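Local coordinates for haloacid dehalogenase/epoxide hydrolase family (Corynebacterium glutamicum ATCC 13032, PDB 2PR7), which is uncharacterized but belongs to the haloacid dehalogenase-like hydrolases and probably catalyses a hydrolysis at an acidic site that holds a calcium ion in this crystal, at residues 72-76 against 77-81; 87-91 against 92-96; 102-105 against 106-110. All coordinates share one frame; numbering follows the deposited sequence. Where two conformers were deposited one is given.

Contact 1 (72-76 against 77-81); sequences VEKPE and EAAFQ
Glu76 O receives two backbone amides from the turn that follows it. Ala79 N binds it at 3.0 Å with an N-H...O angle of 139°, while Phe80 N is farther away, 3.5 Å from Glu76 O, and makes only a weak bond. Glu76 occupies the N-cap of helix 77-86, and these amides belong to its first turn. Its side chain turns back to the preceding loop: with CG beside the backbone N (chi1 -59°) and an extended chain, OE2 accepts Glu73 N at 2.9 Å through its anti lone pair. Glu73 O in turn accepts Glu76 N, so the two residues are tied in both directions and the loop is fixed against the helix start.

Lys74 and Pro75, joined by a cis peptide, are consistent with the conserved lysine of motif III, and the proline after it, in haloacid dehalogenase-like hydrolases. Lys74 CG lies 3.9 Å from Phe80 CE1, the two side chains crossing at about a right angle. A long aliphatic stem suits this place, because it can run past the ring before bending at chi3 and delivering NZ to Asp98 in a salt bridge and to Leu40 O in a hydrogen bond, close to the calcium ion. In the conformer given, Pro75 O approaches the same ring obliquely, near Phe80 CE2. Helix 101-110 meets this ring too, through Ala107.

Small residues let the loop come close to the helix elsewhere. Ala79 CB reaches to 3.6 Å from Glu73 C. Val72 spreads its two methyls over neighbouring alanines: CG1 stands 4.0 Å from Ala78 CB, and CG2 lies 3.8 Å from Ala79 CA.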
loop_
_atom_site.group_PDB
_atom_site.type_symbol
_atom_site.label_atom_id
_atom_site.label_comp_id
_atom_site.label_asym_id
_atom_site.label_seq_id
_atom_site.Cartn_x
_atom_site.Cartn_y
_atom_site.Cartn_z
ATOM N N VAL A 72 10.059 2.362 -13.194
ATOM C CA VAL A 72 10.682 1.352 -12.304
ATOM C C VAL A 72 9.564 0.500 -11.753
ATOM O O VAL A 72 8.414 0.941 -11.730
ATOM C CB VAL A 72 11.473 2.003 -11.143
ATOM C CG1 VAL A 72 12.692 2.722 -11.681
ATOM C CG2 VAL A 72 10.592 2.951 -10.318
ATOM N N GLU A 73 9.876 -0.724 -11.332
ATOM C CA GLU A 73 8.865 -1.616 -10.835
ATOM C C GLU A 73 9.319 -2.329 -9.557
ATOM O O GLU A 73 10.501 -2.497 -9.308
ATOM C CB GLU A 73 8.462 -2.648 -11.882
ATOM C CG GLU A 73 9.567 -3.518 -12.376
ATOM C CD GLU A 73 9.153 -4.329 -13.619
ATOM O OE1 GLU A 73 8.033 -4.154 -14.147
ATOM O OE2 GLU A 73 9.980 -5.141 -14.079
ATOM N N LYS A 74 8.361 -2.760 -8.760
ATOM C CA LYS A 74 8.668 -3.617 -7.629
ATOM C C LYS A 74 9.236 -4.882 -8.239
ATOM O O LYS A 74 8.736 -5.324 -9.264
ATOM C CB LYS A 74 7.386 -3.938 -6.858
ATOM C CG LYS A 74 6.684 -2.704 -6.281
ATOM C CD LYS A 74 5.378 -3.067 -5.589
ATOM C CE LYS A 74 4.267 -3.535 -6.526
ATOM N NZ LYS A 74 3.017 -3.881 -5.890
ATOM N N PRO A 75 10.200 -5.524 -7.576
ATOM C CA PRO A 75 10.780 -5.226 -6.256
ATOM C C PRO A 75 11.968 -4.255 -6.189
ATOM O O PRO A 75 12.611 -4.158 -5.147
ATOM C CB PRO A 75 11.163 -6.625 -5.742
ATOM C CG PRO A 75 11.608 -7.307 -6.992
ATOM C CD PRO A 75 10.656 -6.836 -8.063
ATOM N N GLU A 76 12.214 -3.495 -7.249
ATOM C CA GLU A 76 13.366 -2.579 -7.283
ATOM C C GLU A 76 13.279 -1.571 -6.168
ATOM O O GLU A 76 12.190 -1.011 -5.920
ATOM C CB GLU A 76 13.435 -1.803 -8.595
ATOM C CG GLU A 76 13.537 -2.669 -9.836
ATOM C CD GLU A 76 13.715 -1.840 -11.082
ATOM O OE1 GLU A 76 14.876 -1.692 -11.510
ATOM O OE2 GLU A 76 12.719 -1.318 -11.618
ATOM N N GLU A 77 14.404 -1.342 -5.491
ATOM C CA GLU A 77 14.447 -0.381 -4.392
ATOM C C GLU A 77 13.891 0.985 -4.834
ATOM O O GLU A 77 13.196 1.647 -4.080
ATOM C CB GLU A 77 15.871 -0.243 -3.856
ATOM C CG GLU A 77 15.994 0.811 -2.795
ATOM C CD GLU A 77 17.356 0.795 -2.105
ATOM O OE1 GLU A 77 17.993 -0.278 -2.079
ATOM O OE2 GLU A 77 17.752 1.857 -1.568
ATOM N N ALA A 78 14.228 1.409 -6.054
ATOM C CA ALA A 78 13.724 2.676 -6.622
ATOM C C ALA A 78 12.197 2.845 -6.615
ATOM O O ALA A 78 11.681 3.960 -6.435
ATOM C CB ALA A 78 14.299 2.898 -8.028
ATOM N N ALA A 79 11.476 1.737 -6.781
ATOM C CA ALA A 79 10.025 1.752 -6.770
ATOM C C ALA A 79 9.583 2.057 -5.345
ATOM O O ALA A 79 8.714 2.911 -5.109
ATOM C CB ALA A 79 9.489 0.419 -7.239
ATOM N N PHE A 80 10.145 1.347 -4.368
ATOM C CA PHE A 80 9.790 1.634 -2.959
ATOM C C PHE A 80 10.160 3.041 -2.520
ATOM O O PHE A 80 9.380 3.705 -1.816
ATOM C CB PHE A 80 10.392 0.581 -2.022
ATOM C CG PHE A 80 9.977 -0.822 -2.360
ATOM C CD1 PHE A 80 8.645 -1.144 -2.452
ATOM C CD2 PHE A 80 10.902 -1.804 -2.630
ATOM C CE1 PHE A 80 8.239 -2.410 -2.768
ATOM C CE2 PHE A 80 10.496 -3.076 -2.967
ATOM C CZ PHE A 80 9.158 -3.362 -3.050
ATOM N N GLN A 81 11.331 3.495 -2.976
ATOM C CA GLN A 81 11.829 4.834 -2.685
ATOM C C GLN A 81 10.878 5.882 -3.227
ATOM O O GLN A 81 10.619 6.899 -2.571
ATOM C CB GLN A 81 13.219 5.027 -3.288
ATOM C CG GLN A 81 13.885 6.349 -2.899
ATOM C CD GLN A 81 14.205 6.427 -1.433
ATOM O OE1 GLN A 81 13.545 7.142 -0.690
ATOM N NE2 GLN A 81 15.202 5.677 -0.999
#

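Contact 2 (87-91 against 92-96); sequences IDLPM and RDCVL
Two successive i+3 to i bonds of 3-10 type carry the chain from the loop at 87-91 into strand 94-98: Asp93 N binds Pro90 O at 3.0 Å and Cys94 N binds Met91 O at 2.9 Å. This short 3-10 turn completes the alpha-to-beta connection between helix 77-86 and a strand of the parallel sheet in the haloacid dehalogenase fold. Just upstream the helix ends in a Schellman motif, with Asp88 at positive phi as its C-prime residue and Leu89 N bonded back to Ala84 O.

Proline suits the start of the turn, since its carbonyl is used while its nitrogen has no hydrogen to place. Its ring also touches Arg92 and Asp93 through different carbons. The carboxylate of Asp93, with CG set beside the backbone N (chi1 -70°), brings OD2 to 3.1 Å from Pro90 CG and a little farther from CD. From another part of the ring, Pro90 CB sits at the edge of the Arg92 guanidinium, near its plane and 3.8 Å from NE.

The inner side is mostly apolar. Cys94, buried and touching Ile6 and Leu112, is small enough to leave room for the branched chains of the loop, and its polarisable sulfur packs well against methyls. Met91, modelled as selenomethionine, turns from the strand and lays its flexible chain against Glu77, Ala84 and Leu112. The backbone joins the sheet from Asp93 on: Asp93 bonds with Arg3 and Gly4, Cys94 with Val113, and Val95 with Gly4 and Ile6. At the sulfur itself, Leu89 CD1 stands 4.1 Å from Cys94 SG, with Ile87 CD1 slightly farther off. Pro90 O lies 3.7 Å from Cys94 SG.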
loop_
_atom_site.group_PDB
_atom_site.type_symbol
_atom_site.label_atom_id
_atom_site.label_comp_id
_atom_site.label_asym_id
_atom_site.label_seq_id
_atom_site.Cartn_x
_atom_site.Cartn_y
_atom_site.Cartn_z
ATOM N N ILE A 87 4.984 10.344 -0.096
ATOM C CA ILE A 87 4.323 10.713 1.155
ATOM C C ILE A 87 5.324 11.311 2.147
ATOM O O ILE A 87 5.042 11.399 3.356
ATOM C CB ILE A 87 3.500 9.536 1.759
ATOM C CG1 ILE A 87 4.384 8.309 2.002
ATOM C CG2 ILE A 87 2.355 9.211 0.834
ATOM C CD1 ILE A 87 3.669 7.176 2.774
ATOM N N ASP A 88 6.483 11.726 1.601
ATOM C CA ASP A 88 7.516 12.477 2.317
ATOM C C ASP A 88 8.080 11.744 3.538
ATOM O O ASP A 88 8.296 12.383 4.549
ATOM C CB ASP A 88 7.017 13.891 2.736
ATOM C CG ASP A 88 6.628 14.760 1.546
ATOM O OD1 ASP A 88 7.376 14.822 0.536
ATOM O OD2 ASP A 88 5.541 15.347 1.590
ATOM N N LEU A 89 8.336 10.432 3.426
ATOM C CA LEU A 89 8.865 9.626 4.525
ATOM C C LEU A 89 10.107 8.898 4.061
ATOM O O LEU A 89 10.234 8.636 2.866
ATOM C CB LEU A 89 7.838 8.568 4.943
ATOM C CG LEU A 89 6.624 9.041 5.740
ATOM C CD1 LEU A 89 5.622 7.866 5.904
ATOM C CD2 LEU A 89 7.066 9.592 7.132
ATOM N N PRO A 90 11.001 8.524 4.999
ATOM C CA PRO A 90 12.050 7.538 4.689
ATOM C C PRO A 90 11.430 6.169 4.530
ATOM O O PRO A 90 10.409 5.897 5.133
ATOM C CB PRO A 90 12.961 7.549 5.920
ATOM C CG PRO A 90 12.245 8.268 6.963
ATOM C CD PRO A 90 11.072 8.999 6.390
HETATM N N MSE A 91 12.032 5.340 3.689
HETATM C CA MSE A 91 11.524 3.989 3.448
HETATM C C MSE A 91 11.405 3.200 4.761
HETATM O O MSE A 91 10.460 2.433 4.937
HETATM C CB MSE A 91 12.432 3.248 2.461
HETATM C CG MSE A 91 12.287 3.611 0.967
HETATM SE SE MSE A 91 13.420 2.552 -0.164
HETATM C CE MSE A 91 15.072 2.906 0.594
ATOM N N ARG A 92 12.329 3.424 5.703
ATOM C CA ARG A 92 12.320 2.694 6.969
ATOM C C ARG A 92 11.051 2.961 7.786
ATOM O O ARG A 92 10.693 2.129 8.611
ATOM C CB ARG A 92 13.605 2.934 7.820
ATOM C CG ARG A 92 13.682 4.317 8.411
ATOM C CD ARG A 92 15.095 4.737 8.897
ATOM N NE ARG A 92 15.372 6.126 8.479
ATOM C CZ ARG A 92 16.545 6.748 8.561
ATOM N NH1 ARG A 92 17.621 6.143 9.077
ATOM N NH2 ARG A 92 16.638 8.004 8.128
ATOM N N ASP A 93 10.329 4.053 7.517
ATOM C CA ASP A 93 9.112 4.373 8.244
ATOM C C ASP A 93 7.860 3.825 7.570
ATOM O O ASP A 93 6.730 4.103 7.969
ATOM C CB ASP A 93 8.999 5.901 8.460
ATOM C CG ASP A 93 10.025 6.406 9.432
ATOM O OD1 ASP A 93 10.512 5.586 10.252
ATOM O OD2 ASP A 93 10.375 7.602 9.361
ATOM N N CYS A 94 8.053 3.045 6.525
ATOM C CA CYS A 94 6.919 2.536 5.741
ATOM C C CYS A 94 6.773 1.046 5.867
ATOM O O CYS A 94 7.792 0.308 5.941
ATOM C CB CYS A 94 7.054 2.891 4.274
ATOM S SG CYS A 94 7.144 4.660 3.884
ATOM N N VAL A 95 5.507 0.636 5.779
ATOM C CA VAL A 95 5.051 -0.735 5.665
ATOM C C VAL A 95 4.609 -0.998 4.217
ATOM O O VAL A 95 3.784 -0.237 3.686
ATOM C CB VAL A 95 3.835 -1.019 6.564
ATOM C CG1 VAL A 95 3.498 -2.519 6.470
ATOM C CG2 VAL A 95 4.124 -0.648 8.060
ATOM N N LEU A 96 5.024 -2.104 3.617
ATOM C CA LEU A 96 4.512 -2.519 2.325
ATOM C C LEU A 96 3.570 -3.704 2.536
ATOM O O LEU A 96 3.991 -4.699 3.165
ATOM C CB LEU A 96 5.632 -2.978 1.390
ATOM C CG LEU A 96 5.105 -3.620 0.080
ATOM C CD1 LEU A 96 4.607 -2.459 -0.863
ATOM C CD2 LEU A 96 6.117 -4.516 -0.641
#

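Contact 3 (102-105 against 106-110); sequences LNVR and GAVEA
Arg105 and Glu109, one turn apart on helix 101-110, cross at about a right angle, with the guanidinium and carboxylate planes 65° apart. It is the aliphatic part of the arginine that meets the glutamate: Arg105 CG lies 3.8 Å from Glu109 OE2, and CD is only slightly farther. Its chain starts out opposite the backbone N (chi1 -179°), then folds at chi2 and chi3, which swings the guanidinium away from the carboxylate and toward Val108. There Val108 CG1 lies 3.6 Å from Arg105 NH1, placed obliquely to the guanidinium plane. Glu109, its CG beside the backbone N, presses that carbon to 3.1 Å from Arg105 O.

Regular alpha-helical bonds hold these residues in register, among them Glu109 N to Arg105 O at 2.9 Å and Val108 N to Val104 O at 3.0 Å. The helix belongs to the beta-alpha-beta unit formed with strands 94-98 and 113-116, and its residues divide accordingly. Val104 and Ala107 face inward, where a compact branched chain and a single methyl fit against Asp98 and Leu96. Asn103, also buried, hands its ND2 to Asp98 near the calcium ion, a task for which a neutral amide is well suited. Long, charged Arg105 and Glu109 occupy the exposed face.

Because Arg105 NE and Glu109 OE2 remain 5.3 Å apart, the opposite charges are close but unbonded; any attraction between them is probably weak and screened by solvent, leaving the backbone bonds to fix this turn.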
loop_
_atom_site.group_PDB
_atom_site.type_symbol
_atom_site.label_atom_id
_atom_site.label_comp_id
_atom_site.label_asym_id
_atom_site.label_seq_id
_atom_site.Cartn_x
_atom_site.Cartn_y
_atom_site.Cartn_z
ATOM N N LEU A 102 8.082 -12.029 -3.327
ATOM C CA LEU A 102 9.232 -11.373 -3.865
ATOM C C LEU A 102 9.207 -9.846 -3.651
ATOM O O LEU A 102 10.279 -9.242 -3.360
ATOM C CB LEU A 102 9.355 -11.728 -5.357
ATOM C CG LEU A 102 9.780 -13.204 -5.564
ATOM C CD1 LEU A 102 9.963 -13.500 -7.043
ATOM C CD2 LEU A 102 11.069 -13.516 -4.793
ATOM N N ASN A 103 8.026 -9.244 -3.783
ATOM C CA ASN A 103 7.911 -7.804 -3.525
ATOM C C ASN A 103 8.090 -7.503 -2.033
ATOM O O ASN A 103 8.813 -6.576 -1.665
ATOM C CB ASN A 103 6.614 -7.260 -4.012
ATOM C CG ASN A 103 6.545 -7.180 -5.512
ATOM O OD1 ASN A 103 7.530 -7.326 -6.209
ATOM N ND2 ASN A 103 5.359 -6.953 -6.010
ATOM N N VAL A 104 7.518 -8.339 -1.197
ATOM C CA VAL A 104 7.626 -8.151 0.272
ATOM C C VAL A 104 9.075 -8.333 0.685
ATOM O O VAL A 104 9.602 -7.540 1.469
ATOM C CB VAL A 104 6.715 -9.087 1.051
ATOM C CG1 VAL A 104 6.917 -8.928 2.549
ATOM C CG2 VAL A 104 5.285 -8.821 0.706
ATOM N N ARG A 105 9.748 -9.355 0.186
ATOM C CA ARG A 105 11.162 -9.574 0.544
ATOM C C ARG A 105 12.051 -8.430 0.059
ATOM O O ARG A 105 12.906 -7.943 0.790
ATOM C CB ARG A 105 11.687 -10.874 -0.070
ATOM C CG ARG A 105 13.168 -11.227 0.259
ATOM C CD ARG A 105 13.535 -11.223 1.784
ATOM N NE ARG A 105 12.660 -12.026 2.626
ATOM C CZ ARG A 105 12.582 -11.905 3.954
ATOM N NH1 ARG A 105 13.373 -11.045 4.598
ATOM N NH2 ARG A 105 11.741 -12.667 4.659
ATOM N N GLY A 106 11.811 -7.966 -1.159
ATOM C CA GLY A 106 12.456 -6.791 -1.680
ATOM C C GLY A 106 12.292 -5.579 -0.794
ATOM O O GLY A 106 13.211 -4.767 -0.676
ATOM N N ALA A 107 11.091 -5.405 -0.253
ATOM C CA ALA A 107 10.829 -4.260 0.587
ATOM C C ALA A 107 11.627 -4.360 1.864
ATOM O O ALA A 107 12.242 -3.395 2.312
ATOM C CB ALA A 107 9.330 -4.104 0.880
ATOM N N VAL A 108 11.602 -5.539 2.459
ATOM C CA VAL A 108 12.346 -5.792 3.719
ATOM C C VAL A 108 13.846 -5.542 3.506
ATOM O O VAL A 108 14.498 -4.907 4.311
ATOM C CB VAL A 108 11.988 -7.216 4.254
ATOM C CG1 VAL A 108 12.936 -7.598 5.354
ATOM C CG2 VAL A 108 10.485 -7.286 4.719
ATOM N N GLU A 109 14.353 -6.009 2.398
ATOM C CA GLU A 109 15.755 -5.789 2.047
ATOM C C GLU A 109 16.096 -4.301 1.886
ATOM O O GLU A 109 17.225 -3.888 2.172
ATOM C CB GLU A 109 16.104 -6.556 0.778
ATOM C CG GLU A 109 16.039 -8.077 0.989
ATOM C CD GLU A 109 16.301 -8.872 -0.309
ATOM O OE1 GLU A 109 16.082 -8.324 -1.427
ATOM O OE2 GLU A 109 16.719 -10.049 -0.190
ATOM N N ALA A 110 15.146 -3.513 1.407
ATOM C CA ALA A 110 15.297 -2.052 1.279
ATOM C C ALA A 110 15.116 -1.313 2.614
ATOM O O ALA A 110 15.371 -0.120 2.695
ATOM C CB ALA A 110 14.335 -1.506 0.249
#

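The contacts follow one another along the chain without overlap. Contact 1 opens helix 77-86, contact 2 leads from its end into strand 94-98, and contact 3 lies on helix 101-110. That strand sits between 4-7 and 113-116 in the five-stranded parallel sheet. The centres of contacts 1 and 3 are about 9 Å apart; that of contact 2 is about 13 Å from each. All three meet where Leu96 CD2 packs 3.7 Å from Phe80 CE1 and 3.6 Å from Ala107 CB. At the calcium end, Lys74 of contact 1 and Asn103 of contact 3 converge on Asp98, consistent with a role in shaping the acidic site beside the calcium ligands Asp8, Ala10 and Asp99.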